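Local atomic coordinates of Cyp101j2 (Sphingobium yanoikuyae, PDB entry 5KYO), a protein that is a haem-containing cytochrome P450 monooxygenase associated with hydroxylation of the monoterpene 1,8-cineole. Residues N38-R43 / E330-K335; L308-R313 / L358-G363. One frame throughout, in Å; residues are numbered along the deposited sequence.

Contact 1. Residues N38-R43 / E330-K335; sequences NVPADR and EGVLLK
The carbonyl oxygen of Glu-330 is held by the guanidinium end of Arg-43: Arg-43 NH2 lies 2.6 Å from Glu-330 O, and Arg-43 NH1 adds a weak bond to the same atom. NH2 arrives in the carbonyl plane, but the oxygen is tilted out of the guanidinium plane, and the N-H...O angle is only 131°. Val-332 CG1 packs over the centre of one guanidinium face, 3.5 Å from Arg-43 CZ. The same methyl meets the ring of Pro-40, with Val-332 CG1 3.9 Å from Pro-40 CG. A water accepts weakly from Arg-43 NH1 and donates to Glu-330 OE1, while NH1 also has a weak bond to Leu-74 O.

At the other end, Asn-38 ND2 donates to Leu-333 O over 2.8 Å in a nearly straight bond (170°) that lies in both the amide and the carbonyl planes. Asn-38 CG sits between its own backbone N and carbonyl carbon (chi1 67°), which turns the amide toward the strand; ND2 also bonds Asp-338 OD2. The aliphatic chain of Lys-335, extended beyond CG, runs across this amide, its CG 3.8 Å from Asn-38 CG.

Glu-330 and Gly-331, both with positive phi, form the type I' turn of the small hairpin 327-329/332-334, and the N-terminal loop is laid against this hairpin beside Trp-84. Because both principal acceptors are main-chain carbonyls, Asn-38 and Arg-43 tie down the backbone path of turn and strand, whereas Val-332 supplies the apolar surface against Arg-43 and Pro-40.

Contact 2. Residues L308-R313 / L358-G363; sequences LEFFRR and LEFRLG
Phe-360 reaches from the loop 358-363 to the helix and meets two neighbouring side chains there. Glu-309 CG stands over the centre of its ring, 3.4 Å from the centroid and almost on the ring normal, a clear CH-pi contact. The edge of the same ring turns to the face of Phe-310 in an edge-to-face pair with planes at 54°; Phe-360 CE2 comes to 3.4 Å from Phe-310 CD1. His-285 and Leu-292, on two other helices, also touch both phenylalanines.

Polar contacts centre on the Glu-309 carboxylate. Arg-361 N gives Glu-309 OE2 an almost straight bond (2.8 Å, 178°), while Arg-312 grips the carboxylate side-on, with NE 2.8 Å from Glu-309 OE1 and NH2 2.9 Å from Glu-309 OE2. Arg-312 NH2 and Arg-361 N approach OE2 from opposite faces of its plane. The Glu-309 chain, trans at chi1 (178°) and bent at chi2, brings the carboxylate to Arg-312 while CG stays against the Phe-360 ring.

Glu-309 and Arg-312 are the ExxR pair of the P450 K helix, here the helix 303-313, and the loop 358-363 probably leads into the meander ahead of the haem-binding region. Arg-364 and Arg-367 add salt bridges to OE2 and OE1 respectively; Arg-364 is probably the counterpart of the third member of the family's Glu-Arg-Arg triad.

Near the C-terminal end of the helix, Arg-313 NE donates to Leu-358 O at 2.8 Å, from above the carbonyl plane rather than along a lone pair. Leu-358 CD2 packs over the centre of the guanidinium, 3.8 Å from Arg-313 CZ, and His-60 touches both side chains.

Overall arrangement
Contact 1 and contact 2 lie in different parts of the chain's single P450 fold, their centres 35 Å apart and their nearest atoms about 22 Å apart, with no touch between them. Along the chain their segments alternate: 38-43 (contact 1) comes first, then 308-313 (contact 2), 330-335 (contact 1) and 358-363 (contact 2). The centre of contact 1 is about 29 Å from the centre of the chain, that of contact 2 about 18 Å. Of the two, contact 2 is the one with a pocket residue: Phe-311, on its helix but not touching 358-363, touches the haem, and the side chain of Phe-310 is about 9 Å from it.

Contact 1. Residues N38-R43 / E330-K335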
ATOM      1  N   ASN A  38     -14.164 -14.685  24.834  1.00 33.71           N
ATOM      2  CA  ASN A  38     -14.917 -14.844  23.601  1.00 30.27           C
ATOM      3  C   ASN A  38     -14.067 -15.555  22.550  1.00 32.33           C
ATOM      4  O   ASN A  38     -14.488 -15.736  21.407  1.00 40.15           O
ATOM      5  CB  ASN A  38     -15.415 -13.497  23.079  1.00 31.92           C
ATOM      6  CG  ASN A  38     -14.294 -12.589  22.631  1.00 26.72           C
ATOM      7  OD1 ASN A  38     -13.319 -12.362  23.356  1.00 23.08           O
ATOM      8  ND2 ASN A  38     -14.424 -12.060  21.419  1.00 34.34           N
ATOM      9  N   VAL A  39     -12.876 -15.985  22.952  1.00 33.88           N
ATOM     10  CA  VAL A  39     -11.972 -16.664  22.028  1.00 28.29           C
ATOM     11  C   VAL A  39     -11.841 -18.151  22.346  1.00 26.33           C
ATOM     12  O   VAL A  39     -11.128 -18.518  23.267  1.00 25.06           O
ATOM     13  CB  VAL A  39     -10.564 -16.019  22.049  1.00 34.48           C
ATOM     14  CG1 VAL A  39      -9.630 -16.727  21.081  1.00 36.66           C
ATOM     15  CG2 VAL A  39     -10.651 -14.526  21.723  1.00 31.37           C
ATOM     16  N   PRO A  40     -12.544 -19.009  21.594  1.00 32.30           N
ATOM     17  CA  PRO A  40     -12.253 -20.446  21.704  1.00 41.22           C
ATOM     18  C   PRO A  40     -10.775 -20.728  21.447  1.00 48.38           C
ATOM     19  O   PRO A  40     -10.199 -20.166  20.520  1.00 48.63           O
ATOM     20  CB  PRO A  40     -13.133 -21.077  20.614  1.00 40.29           C
ATOM     21  CG  PRO A  40     -13.518 -19.939  19.714  1.00 41.86           C
ATOM     22  CD  PRO A  40     -13.600 -18.739  20.610  1.00 30.06           C
ATOM     23  N   ALA A  41     -10.171 -21.580  22.268  1.00 50.90           N
ATOM     24  CA  ALA A  41      -8.760 -21.908  22.119  1.00 47.37           C
ATOM     25  C   ALA A  41      -8.527 -22.712  20.841  1.00 46.66           C
ATOM     26  O   ALA A  41      -7.392 -22.906  20.412  1.00 53.70           O
ATOM     27  CB  ALA A  41      -8.264 -22.673  23.338  1.00 48.30           C
ATOM     28  N   ASP A  42      -9.618 -23.177  20.242  1.00 41.55           N
ATOM     29  CA  ASP A  42      -9.573 -23.869  18.964  1.00 44.65           C
ATOM     30  C   ASP A  42      -9.201 -22.911  17.825  1.00 44.43           C
ATOM     31  O   ASP A  42      -8.774 -23.345  16.754  1.00 48.06           O
ATOM     32  CB  ASP A  42     -10.923 -24.528  18.677  1.00 46.11           C
ATOM     33  CG  ASP A  42     -10.866 -25.502  17.515  1.00 53.23           C
ATOM     34  OD1 ASP A  42      -9.752 -25.951  17.167  1.00 58.33           O
ATOM     35  OD2 ASP A  42     -11.938 -25.834  16.962  1.00 51.39           O
ATOM     36  N   ARG A  43      -9.361 -21.611  18.057  1.00 40.69           N
ATOM     37  CA  ARG A  43      -9.061 -20.619  17.023  1.00 34.17           C
ATOM     38  C   ARG A  43      -7.781 -19.830  17.295  1.00 36.72           C
ATOM     39  O   ARG A  43      -7.504 -18.837  16.624  1.00 33.27           O
ATOM     40  CB  ARG A  43     -10.238 -19.658  16.861  1.00 36.40           C
ATOM     41  CG  ARG A  43     -11.545 -20.382  16.574  1.00 42.92           C
ATOM     42  CD  ARG A  43     -12.377 -19.647  15.551  1.00 36.01           C
ATOM     43  NE  ARG A  43     -13.685 -20.269  15.357  1.00 32.27           N
ATOM     44  CZ  ARG A  43     -14.565 -19.873  14.448  1.00 37.60           C
ATOM     45  NH1 ARG A  43     -14.272 -18.860  13.645  1.00 40.70           N
ATOM     46  NH2 ARG A  43     -15.733 -20.488  14.331  1.00 36.80           N
ATOM     47  N   GLU A 330     -18.963 -15.682  12.070  1.00 36.95           N
ATOM     48  CA  GLU A 330     -18.115 -16.850  11.853  1.00 42.36           C
ATOM     49  C   GLU A 330     -18.120 -17.841  13.017  1.00 43.41           C
ATOM     50  O   GLU A 330     -17.104 -18.485  13.298  1.00 38.12           O
ATOM     51  CB  GLU A 330     -16.682 -16.405  11.554  1.00 43.64           C
ATOM     52  CG  GLU A 330     -16.512 -15.799  10.162  1.00 44.93           C
ATOM     53  CD  GLU A 330     -16.746 -16.812   9.061  1.00 44.53           C
ATOM     54  OE1 GLU A 330     -15.967 -17.782   8.966  1.00 44.51           O
ATOM     55  OE2 GLU A 330     -17.715 -16.648   8.293  1.00 47.33           O
ATOM     56  N   GLY A 331     -19.266 -17.959  13.683  1.00 41.87           N
ATOM     57  CA  GLY A 331     -19.441 -18.955  14.727  1.00 39.31           C
ATOM     58  C   GLY A 331     -18.819 -18.569  16.052  1.00 37.00           C
ATOM     59  O   GLY A 331     -18.752 -19.376  16.982  1.00 39.67           O
ATOM     60  N   VAL A 332     -18.346 -17.336  16.144  1.00 33.08           N
ATOM     61  CA  VAL A 332     -17.842 -16.831  17.413  1.00 35.73           C
ATOM     62  C   VAL A 332     -18.543 -15.533  17.777  1.00 33.92           C
ATOM     63  O   VAL A 332     -19.279 -14.964  16.969  1.00 37.73           O
ATOM     64  CB  VAL A 332     -16.313 -16.592  17.388  1.00 35.14           C
ATOM     65  CG1 VAL A 332     -15.580 -17.885  17.156  1.00 37.88           C
ATOM     66  CG2 VAL A 332     -15.934 -15.546  16.329  1.00 30.32           C
ATOM     67  N   LEU A 333     -18.324 -15.084  19.007  1.00 41.03           N
ATOM     68  CA  LEU A 333     -18.843 -13.801  19.452  1.00 38.28           C
ATOM     69  C   LEU A 333     -17.750 -12.745  19.399  1.00 32.29           C
ATOM     70  O   LEU A 333     -16.762 -12.814  20.139  1.00 33.84           O
ATOM     71  CB  LEU A 333     -19.407 -13.895  20.874  1.00 44.17           C
ATOM     72  CG  LEU A 333     -20.044 -12.604  21.402  1.00 44.21           C
ATOM     73  CD1 LEU A 333     -21.275 -12.224  20.586  1.00 43.85           C
ATOM     74  CD2 LEU A 333     -20.387 -12.723  22.883  1.00 47.02           C
ATOM     75  N   LEU A 334     -17.931 -11.771  18.514  1.00 29.48           N
ATOM     76  CA  LEU A 334     -17.030 -10.633  18.435  1.00 30.25           C
ATOM     77  C   LEU A 334     -17.462  -9.532  19.391  1.00 41.26           C
ATOM     78  O   LEU A 334     -18.467  -8.860  19.158  1.00 48.72           O
ATOM     79  CB  LEU A 334     -16.984 -10.073  17.014  1.00 28.34           C
ATOM     80  CG  LEU A 334     -16.650 -11.042  15.892  1.00 28.93           C
ATOM     81  CD1 LEU A 334     -16.503 -10.251  14.592  1.00 33.68           C
ATOM     82  CD2 LEU A 334     -15.386 -11.797  16.245  1.00 28.68           C
ATOM     83  N   LYS A 335     -16.694  -9.343  20.458  1.00 40.43           N
ATOM     84  CA  LYS A 335     -17.015  -8.323  21.443  1.00 36.51           C
ATOM     85  C   LYS A 335     -16.861  -6.945  20.821  1.00 42.22           C
ATOM     86  O   LYS A 335     -16.100  -6.771  19.867  1.00 42.79           O
ATOM     87  CB  LYS A 335     -16.117  -8.457  22.675  1.00 28.63           C
ATOM     88  CG  LYS A 335     -16.437  -9.645  23.578  1.00 33.55           C
ATOM     89  CD  LYS A 335     -15.590  -9.601  24.858  1.00 39.04           C
ATOM     90  CE  LYS A 335     -15.997 -10.699  25.843  1.00 41.94           C
ATOM     91  NZ  LYS A 335     -15.074 -10.803  27.012  1.00 34.43           N
TER
HETATM   92  O   HOH W   1     -14.532 -19.147  10.875  1.00 33.10           O

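Contact 2. Residues L308-R313 / L358-G363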
ATOM      1  N   LEU A 308      -0.923  -5.736 -14.990  1.00 20.54           N
ATOM      2  CA  LEU A 308      -2.118  -6.242 -14.341  1.00 19.55           C
ATOM      3  C   LEU A 308      -1.823  -7.489 -13.506  1.00 23.68           C
ATOM      4  O   LEU A 308      -2.392  -7.660 -12.428  1.00 18.67           O
ATOM      5  CB  LEU A 308      -3.204  -6.514 -15.386  1.00 24.79           C
ATOM      6  CG  LEU A 308      -3.564  -5.286 -16.242  1.00 34.07           C
ATOM      7  CD1 LEU A 308      -4.667  -5.612 -17.233  1.00 36.82           C
ATOM      8  CD2 LEU A 308      -3.959  -4.085 -15.390  1.00 29.57           C
ATOM      9  N   GLU A 309      -0.909  -8.337 -13.979  1.00 17.86           N
ATOM     10  CA  GLU A 309      -0.550  -9.579 -13.264  1.00 15.32           C
ATOM     11  C   GLU A 309       0.370  -9.319 -12.060  1.00 18.48           C
ATOM     12  O   GLU A 309       0.303 -10.036 -11.060  1.00 14.45           O
ATOM     13  CB  GLU A 309       0.097 -10.583 -14.238  1.00 14.48           C
ATOM     14  CG  GLU A 309       0.557 -11.913 -13.613  1.00 14.48           C
ATOM     15  CD  GLU A 309      -0.588 -12.828 -13.230  1.00 19.97           C
ATOM     16  OE1 GLU A 309      -1.741 -12.369 -13.190  1.00 22.90           O
ATOM     17  OE2 GLU A 309      -0.336 -14.035 -13.021  1.00 22.37           O
ATOM     18  N   PHE A 310       1.231  -8.307 -12.147  1.00 17.43           N
ATOM     19  CA  PHE A 310       2.012  -7.873 -10.982  1.00 18.58           C
ATOM     20  C   PHE A 310       1.069  -7.388  -9.864  1.00 15.55           C
ATOM     21  O   PHE A 310       1.299  -7.677  -8.700  1.00 15.33           O
ATOM     22  CB  PHE A 310       3.015  -6.753 -11.344  1.00 21.19           C
ATOM     23  CG  PHE A 310       4.285  -7.250 -12.033  1.00 15.91           C
ATOM     24  CD1 PHE A 310       5.188  -8.066 -11.365  1.00 14.25           C
ATOM     25  CD2 PHE A 310       4.572  -6.862 -13.329  1.00 19.45           C
ATOM     26  CE1 PHE A 310       6.345  -8.525 -12.007  1.00 19.51           C
ATOM     27  CE2 PHE A 310       5.730  -7.304 -13.975  1.00 20.22           C
ATOM     28  CZ  PHE A 310       6.610  -8.144 -13.307  1.00 15.70           C
ATOM     29  N   PHE A 311       0.005  -6.669 -10.189  1.00 14.42           N
ATOM     30  CA  PHE A 311      -0.848  -6.204  -9.092  1.00 14.44           C
ATOM     31  C   PHE A 311      -1.672  -7.352  -8.511  1.00 27.16           C
ATOM     32  O   PHE A 311      -1.886  -7.397  -7.302  1.00 24.41           O
ATOM     33  CB  PHE A 311      -1.744  -5.035  -9.523  1.00 17.40           C
ATOM     34  CG  PHE A 311      -1.021  -3.716  -9.530  1.00 14.42           C
ATOM     35  CD1 PHE A 311      -0.540  -3.180  -8.352  1.00 21.42           C
ATOM     36  CD2 PHE A 311      -0.769  -3.048 -10.708  1.00 17.68           C
ATOM     37  CE1 PHE A 311       0.144  -1.980  -8.342  1.00 22.98           C
ATOM     38  CE2 PHE A 311      -0.060  -1.851 -10.719  1.00 24.51           C
ATOM     39  CZ  PHE A 311       0.389  -1.309  -9.532  1.00 21.88           C
ATOM     40  N   ARG A 312      -2.075  -8.311  -9.346  1.00 25.88           N
ATOM     41  CA  ARG A 312      -2.746  -9.515  -8.825  1.00 25.89           C
ATOM     42  C   ARG A 312      -1.813 -10.386  -7.987  1.00 22.40           C
ATOM     43  O   ARG A 312      -2.191 -10.873  -6.925  1.00 23.35           O
ATOM     44  CB  ARG A 312      -3.329 -10.377  -9.950  1.00 23.45           C
ATOM     45  CG  ARG A 312      -4.049 -11.617  -9.406  1.00 18.34           C
ATOM     46  CD  ARG A 312      -4.058 -12.775 -10.399  1.00 22.49           C
ATOM     47  NE  ARG A 312      -2.719 -13.285 -10.682  1.00 22.27           N
ATOM     48  CZ  ARG A 312      -2.061 -14.134  -9.895  1.00 24.59           C
ATOM     49  NH1 ARG A 312      -2.615 -14.543  -8.767  1.00 22.89           N
ATOM     50  NH2 ARG A 312      -0.848 -14.565 -10.224  1.00 17.73           N
ATOM     51  N   ARG A 313      -0.589 -10.584  -8.466  1.00 22.31           N
ATOM     52  CA  ARG A 313       0.320 -11.587  -7.889  1.00 19.30           C
ATOM     53  C   ARG A 313       0.946 -11.148  -6.563  1.00 20.79           C
ATOM     54  O   ARG A 313       1.212 -11.985  -5.695  1.00 16.08           O
ATOM     55  CB  ARG A 313       1.419 -11.922  -8.912  1.00 20.82           C
ATOM     56  CG  ARG A 313       2.576 -12.820  -8.424  1.00 18.95           C
ATOM     57  CD  ARG A 313       2.158 -14.185  -7.839  1.00 16.56           C
ATOM     58  NE  ARG A 313       3.351 -14.916  -7.435  1.00 18.34           N
ATOM     59  CZ  ARG A 313       3.984 -14.709  -6.283  1.00 20.04           C
ATOM     60  NH1 ARG A 313       3.510 -13.830  -5.413  1.00 19.08           N
ATOM     61  NH2 ARG A 313       5.082 -15.375  -5.999  1.00 21.87           N
ATOM     62  N   LEU A 358       0.103 -18.379  -7.242  1.00 28.03           N
ATOM     63  CA  LEU A 358       1.516 -18.055  -7.114  1.00 26.57           C
ATOM     64  C   LEU A 358       2.189 -17.982  -8.470  1.00 23.07           C
ATOM     65  O   LEU A 358       3.307 -17.483  -8.592  1.00 23.99           O
ATOM     66  CB  LEU A 358       2.238 -19.089  -6.248  1.00 30.98           C
ATOM     67  CG  LEU A 358       2.088 -18.969  -4.736  1.00 28.90           C
ATOM     68  CD1 LEU A 358       2.991 -19.983  -4.044  1.00 33.16           C
ATOM     69  CD2 LEU A 358       2.390 -17.551  -4.238  1.00 19.47           C
ATOM     70  N   GLU A 359       1.533 -18.507  -9.496  1.00 22.30           N
ATOM     71  CA  GLU A 359       2.147 -18.494 -10.812  1.00 28.65           C
ATOM     72  C   GLU A 359       1.962 -17.134 -11.469  1.00 25.26           C
ATOM     73  O   GLU A 359       0.868 -16.567 -11.451  1.00 25.97           O
ATOM     74  CB  GLU A 359       1.569 -19.597 -11.696  1.00 35.39           C
ATOM     75  CG  GLU A 359       2.168 -19.617 -13.084  1.00 47.29           C
ATOM     76  CD  GLU A 359       1.851 -20.887 -13.838  1.00 58.85           C
ATOM     77  OE1 GLU A 359       0.694 -21.360 -13.769  1.00 61.86           O
ATOM     78  OE2 GLU A 359       2.768 -21.415 -14.500  1.00 59.87           O
ATOM     79  N   PHE A 360       3.040 -16.604 -12.032  1.00 22.16           N
ATOM     80  CA  PHE A 360       2.934 -15.375 -12.804  1.00 21.08           C
ATOM     81  C   PHE A 360       2.635 -15.748 -14.247  1.00 14.46           C
ATOM     82  O   PHE A 360       3.470 -16.343 -14.931  1.00 19.58           O
ATOM     83  CB  PHE A 360       4.221 -14.534 -12.695  1.00 24.02           C
ATOM     84  CG  PHE A 360       4.069 -13.125 -13.221  1.00 16.51           C
ATOM     85  CD1 PHE A 360       4.048 -12.889 -14.585  1.00 15.60           C
ATOM     86  CD2 PHE A 360       3.946 -12.048 -12.350  1.00 20.67           C
ATOM     87  CE1 PHE A 360       3.912 -11.610 -15.098  1.00 20.77           C
ATOM     88  CE2 PHE A 360       3.803 -10.742 -12.861  1.00 23.58           C
ATOM     89  CZ  PHE A 360       3.785 -10.533 -14.236  1.00 21.69           C
ATOM     90  N   ARG A 361       1.430 -15.421 -14.700  1.00 14.96           N
ATOM     91  CA  ARG A 361       0.993 -15.725 -16.053  1.00 23.74           C
ATOM     92  C   ARG A 361       0.502 -14.496 -16.811  1.00 21.04           C
ATOM     93  O   ARG A 361      -0.368 -13.777 -16.336  1.00 22.99           O
ATOM     94  CB  ARG A 361      -0.119 -16.776 -16.015  1.00 30.29           C
ATOM     95  CG  ARG A 361       0.393 -18.201 -15.847  1.00 37.59           C
ATOM     96  CD  ARG A 361      -0.748 -19.192 -15.684  1.00 42.20           C
ATOM     97  NE  ARG A 361      -1.906 -18.846 -16.503  1.00 37.47           N
ATOM     98  CZ  ARG A 361      -3.153 -19.216 -16.222  1.00 45.02           C
ATOM     99  NH1 ARG A 361      -3.398 -19.947 -15.139  1.00 49.46           N
ATOM    100  NH2 ARG A 361      -4.156 -18.859 -17.017  1.00 32.32           N
ATOM    101  N   LEU A 362       1.065 -14.259 -17.991  1.00 17.29           N
ATOM    102  CA  LEU A 362       0.513 -13.266 -18.906  1.00 21.60           C
ATOM    103  C   LEU A 362      -0.793 -13.736 -19.557  1.00 27.80           C
ATOM    104  O   LEU A 362      -1.582 -12.934 -20.044  1.00 28.08           O
ATOM    105  CB  LEU A 362       1.530 -12.921 -19.996  1.00 27.40           C
ATOM    106  CG  LEU A 362       2.879 -12.394 -19.501  1.00 27.27           C
ATOM    107  CD1 LEU A 362       3.715 -11.880 -20.668  1.00 21.47           C
ATOM    108  CD2 LEU A 362       2.632 -11.296 -18.482  1.00 31.77           C
ATOM    109  N   GLY A 363      -1.037 -15.036 -19.572  1.00 34.40           N
ATOM    110  CA  GLY A 363      -2.223 -15.537 -20.250  1.00 47.82           C
ATOM    111  C   GLY A 363      -3.578 -15.288 -19.592  1.00 43.88           C
ATOM    112  O   GLY A 363      -4.617 -15.567 -20.195  1.00 38.61           O
TER